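Local coordinates for protein fusolin (Unidentified entomopoxvirus, PDB 4YN2) that forms the crystalline spindles of an insect poxvirus that enhance virulence, probably through a chitin-directed domain of the lytic polysaccharide monooxygenase family, at residues V149-P154 with D169-D174. Residues are numbered along the deposited sequence; the frame is centred on the assembly and turned at random.
Sequences VYITKP and DLIYND. With NAG (2-acetamido-2-deoxy-beta-D-glucopyranose), chain B.
One face of the Y150 ring carries the CD1 methyl of L170, which lies 3.8 Å from the ring centroid in a CH-pi contact, shifted toward the CE2 and CZ rim; W165 meets the same ring edge-to-face. L170 reaches this position with CG anti to the backbone N (chi1 179°), and its other methyl, CD2, turns to the acetamide methyl C8 of the NAG, 3.6 Å away. The phenol oxygen of Y150 also lies beside C8 and is hydrogen-bonded to E148, whose carboxylate also binds the sugar. N173, its CG anti to the backbone N, carries that sugar through a covalent bond from ND2 to C1. On the other face of the strand pair, which D169 shares, V149, I151 and Y172 make apolar contacts: the Y172 ring lies obliquely to V149 CG2 and meets F195, V149 CB packs on Y172 CB, and I151 CG2 touches I171 CG2 at 3.7 Å. Between these layers runs the backbone ladder. I151 N donates to D169 O and D169 N to I151 O, both nearly straight, whereas V149 O is gripped by two donors, I171 N at 2.9 Å and Y172 N at 3.2 Å, the second more bent (136°). V149 N returns a bond to Y172 O from above the carbonyl plane. At the far end K153, bent at its last torsion (chi4 -75°), swings NZ back to the syn lone pair of D169 OD1, a 2.7 Å salt bridge. With I171 and Y172 both facing V149, this is a classic beta bulge in an antiparallel pair; it joins strand 168-174 to strand 145-152 at the edge of a sheet in the beta-sandwich of an LPMO-like domain and places an N-glycosylated asparagine beside Y150 and L170, which flank the acetamide methyl of its first sugar.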
ATOM      1  N   VAL A 149       6.503 -12.022  -2.624  1.00  6.36           N
ATOM      2  CA  VAL A 149       6.214 -10.812  -1.877  1.00  5.64           C
ATOM      3  C   VAL A 149       7.502 -10.046  -1.756  1.00  7.52           C
ATOM      4  O   VAL A 149       8.527 -10.617  -1.376  1.00  5.93           O
ATOM      5  CB  VAL A 149       5.578 -11.052  -0.489  1.00  8.92           C
ATOM      6  CG1 VAL A 149       5.140  -9.733   0.130  1.00  8.68           C
ATOM      7  CG2 VAL A 149       4.394 -12.006  -0.588  1.00  8.87           C
ATOM      8  N   TYR A 150       7.454  -8.761  -2.108  1.00  5.33           N
ATOM      9  CA  TYR A 150       8.566  -7.835  -1.969  1.00  5.41           C
ATOM     10  C   TYR A 150       8.159  -6.784  -1.003  1.00  7.71           C
ATOM     11  O   TYR A 150       6.968  -6.569  -0.819  1.00  6.81           O
ATOM     12  CB  TYR A 150       8.958  -7.166  -3.298  1.00  6.58           C
ATOM     13  CG  TYR A 150       9.268  -8.113  -4.430  1.00  7.28           C
ATOM     14  CD1 TYR A 150       8.251  -8.775  -5.110  1.00  8.32           C
ATOM     15  CD2 TYR A 150      10.581  -8.354  -4.824  1.00  8.44           C
ATOM     16  CE1 TYR A 150       8.529  -9.649  -6.155  1.00  7.71           C
ATOM     17  CE2 TYR A 150      10.872  -9.252  -5.854  1.00  8.73           C
ATOM     18  CZ  TYR A 150       9.841  -9.908  -6.507  1.00 13.20           C
ATOM     19  OH  TYR A 150      10.124 -10.787  -7.521  1.00 16.08           O
ATOM     20  N   ILE A 151       9.124  -6.115  -0.403  1.00  4.84           N
ATOM     21  CA  ILE A 151       8.876  -4.985   0.471  1.00  4.56           C
ATOM     22  C   ILE A 151       9.813  -3.881   0.042  1.00  7.55           C
ATOM     23  O   ILE A 151      10.950  -4.142  -0.361  1.00  5.68           O
ATOM     24  CB  ILE A 151       9.004  -5.308   1.990  1.00  7.90           C
ATOM     25  CG1 ILE A 151       8.499  -4.122   2.836  1.00  7.49           C
ATOM     26  CG2 ILE A 151      10.445  -5.704   2.381  1.00  9.65           C
ATOM     27  CD1 ILE A 151       8.284  -4.437   4.304  1.00 10.36           C
ATOM     28  N   THR A 152       9.354  -2.647   0.157  1.00  3.51           N
ATOM     29  CA  THR A 152      10.200  -1.523  -0.148  1.00  3.26           C
ATOM     30  C   THR A 152      11.395  -1.498   0.803  1.00  9.37           C
ATOM     31  O   THR A 152      11.293  -1.916   1.958  1.00  9.04           O
ATOM     32  CB  THR A 152       9.421  -0.226  -0.064  1.00  5.88           C
ATOM     33  OG1 THR A 152       8.563  -0.270   1.077  1.00  6.78           O
ATOM     34  CG2 THR A 152       8.624   0.057  -1.330  1.00  4.23           C
ATOM     35  N   LYS A 153      12.508  -0.975   0.325  1.00  8.28           N
ATOM     36  CA  LYS A 153      13.725  -0.835   1.130  1.00  8.72           C
ATOM     37  C   LYS A 153      13.475   0.125   2.310  1.00 13.57           C
ATOM     38  O   LYS A 153      12.549   0.941   2.256  1.00 12.73           O
ATOM     39  CB  LYS A 153      14.915  -0.377   0.267  1.00  9.24           C
ATOM     40  CG  LYS A 153      15.437  -1.509  -0.600  1.00 10.65           C
ATOM     41  CD  LYS A 153      16.629  -1.112  -1.440  1.00 15.26           C
ATOM     42  CE  LYS A 153      17.049  -2.188  -2.429  1.00 17.19           C
ATOM     43  NZ  LYS A 153      17.759  -3.312  -1.771  1.00 19.16           N
ATOM     44  N   PRO A 154      14.250  -0.031   3.406  1.00 11.90           N
ATOM     45  CA  PRO A 154      13.999   0.740   4.639  1.00 12.53           C
ATOM     46  C   PRO A 154      13.830   2.259   4.564  1.00 17.61           C
ATOM     47  O   PRO A 154      13.099   2.798   5.403  1.00 19.61           O
ATOM     48  CB  PRO A 154      15.234   0.433   5.475  1.00 14.55           C
ATOM     49  CG  PRO A 154      15.615  -0.915   5.075  1.00 18.30           C
ATOM     50  CD  PRO A 154      15.345  -0.999   3.613  1.00 13.66           C
ATOM     51  N   ASP A 169      12.831  -5.324  -2.129  1.00  8.60           N
ATOM     52  CA  ASP A 169      13.569  -6.487  -1.629  1.00  8.25           C
ATOM     53  C   ASP A 169      12.649  -7.694  -1.599  1.00 11.06           C
ATOM     54  O   ASP A 169      11.581  -7.583  -1.000  1.00  9.20           O
ATOM     55  CB  ASP A 169      14.050  -6.234  -0.195  1.00 10.07           C
ATOM     56  CG  ASP A 169      15.146  -5.213  -0.035  1.00 19.38           C
ATOM     57  OD1 ASP A 169      15.996  -5.113  -0.940  1.00 20.89           O
ATOM     58  OD2 ASP A 169      15.197  -4.569   1.023  1.00 21.55           O
ATOM     59  N   LEU A 170      13.058  -8.846  -2.167  1.00  7.57           N
ATOM     60  CA  LEU A 170      12.234 -10.055  -2.121  1.00  7.56           C
ATOM     61  C   LEU A 170      12.275 -10.637  -0.715  1.00 11.38           C
ATOM     62  O   LEU A 170      13.365 -10.837  -0.189  1.00 11.42           O
ATOM     63  CB  LEU A 170      12.729 -11.087  -3.145  1.00  7.92           C
ATOM     64  CG  LEU A 170      11.974 -12.434  -3.206  1.00 11.98           C
ATOM     65  CD1 LEU A 170      10.621 -12.287  -3.851  1.00 12.01           C
ATOM     66  CD2 LEU A 170      12.771 -13.431  -3.990  1.00 13.96           C
ATOM     67  N   ILE A 171      11.109 -10.867  -0.085  1.00  7.64           N
ATOM     68  CA  ILE A 171      11.051 -11.462   1.264  1.00  7.58           C
ATOM     69  C   ILE A 171      10.308 -12.804   1.271  1.00 12.11           C
ATOM     70  O   ILE A 171      10.343 -13.491   2.286  1.00 11.63           O
ATOM     71  CB  ILE A 171      10.429 -10.482   2.299  1.00 10.47           C
ATOM     72  CG1 ILE A 171       8.975 -10.078   1.939  1.00 11.07           C
ATOM     73  CG2 ILE A 171      11.334  -9.247   2.434  1.00 12.25           C
ATOM     74  CD1 ILE A 171       8.209  -9.395   3.051  1.00 15.63           C
ATOM     75  N   TYR A 172       9.626 -13.182   0.177  1.00  7.89           N
ATOM     76  CA  TYR A 172       8.862 -14.421   0.168  1.00  7.28           C
ATOM     77  C   TYR A 172       8.675 -14.948  -1.236  1.00 10.35           C
ATOM     78  O   TYR A 172       8.443 -14.178  -2.160  1.00  9.66           O
ATOM     79  CB  TYR A 172       7.500 -14.178   0.797  1.00  8.08           C
ATOM     80  CG  TYR A 172       6.678 -15.416   1.057  1.00  9.07           C
ATOM     81  CD1 TYR A 172       6.866 -16.170   2.210  1.00 11.00           C
ATOM     82  CD2 TYR A 172       5.646 -15.781   0.201  1.00 10.04           C
ATOM     83  CE1 TYR A 172       6.063 -17.272   2.493  1.00 10.03           C
ATOM     84  CE2 TYR A 172       4.870 -16.911   0.445  1.00 11.46           C
ATOM     85  CZ  TYR A 172       5.053 -17.633   1.614  1.00 16.04           C
ATOM     86  OH  TYR A 172       4.235 -18.714   1.868  1.00 12.78           O
ATOM     87  N   ASN A 173       8.813 -16.250  -1.388  1.00  7.13           N
ATOM     88  CA  ASN A 173       8.622 -16.928  -2.646  1.00  7.11           C
ATOM     89  C   ASN A 173       8.142 -18.350  -2.368  1.00 11.24           C
ATOM     90  O   ASN A 173       8.908 -19.170  -1.856  1.00 10.59           O
ATOM     91  CB  ASN A 173       9.893 -16.914  -3.462  1.00  8.34           C
ATOM     92  CG  ASN A 173       9.682 -17.394  -4.857  1.00 16.49           C
ATOM     93  OD1 ASN A 173       8.553 -17.636  -5.293  1.00 10.13           O
ATOM     94  ND2 ASN A 173      10.759 -17.560  -5.585  1.00 17.25           N
ATOM     95  N   ASP A 174       6.871 -18.641  -2.681  1.00  6.72           N
ATOM     96  CA  ASP A 174       6.312 -19.955  -2.351  1.00  5.93           C
ATOM     97  C   ASP A 174       5.032 -20.253  -3.102  1.00 10.13           C
ATOM     98  O   ASP A 174       4.398 -19.341  -3.616  1.00  9.32           O
ATOM     99  CB  ASP A 174       5.992 -19.978  -0.830  1.00  8.04           C
ATOM    100  CG  ASP A 174       5.882 -21.355  -0.185  1.00 14.16           C
ATOM    101  OD1 ASP A 174       6.431 -22.310  -0.741  1.00 11.72           O
ATOM    102  OD2 ASP A 174       5.307 -21.447   0.924  1.00 19.76           O
TER
HETATM  103  C1  NAG B   1      10.703 -18.039  -6.932  1.00 18.00           C
HETATM  104  C2  NAG B   1      11.817 -17.448  -7.791  1.00 17.84           C
HETATM  105  C3  NAG B   1      11.695 -18.027  -9.200  1.00 19.31           C
HETATM  106  C4  NAG B   1      11.671 -19.552  -9.154  1.00 21.47           C
HETATM  107  C5  NAG B   1      10.611 -20.054  -8.178  1.00 22.14           C
HETATM  108  C6  NAG B   1      10.621 -21.557  -7.991  1.00 25.06           C
HETATM  109  C7  NAG B   1      12.762 -15.178  -7.578  1.00 19.25           C
HETATM  110  C8  NAG B   1      12.448 -13.715  -7.578  1.00 19.36           C
HETATM  111  N2  NAG B   1      11.730 -15.998  -7.831  1.00 18.17           N
HETATM  112  O3  NAG B   1      12.829 -17.589  -9.935  1.00 20.01           O
HETATM  113  O4  NAG B   1      11.365 -20.079 -10.437  1.00 25.27           O
HETATM  114  O5  NAG B   1      10.835 -19.459  -6.894  1.00 18.96           O
HETATM  115  O6  NAG B   1      11.907 -22.059  -7.681  1.00 28.34           O
HETATM  116  O7  NAG B   1      13.899 -15.596  -7.384  1.00 18.39           O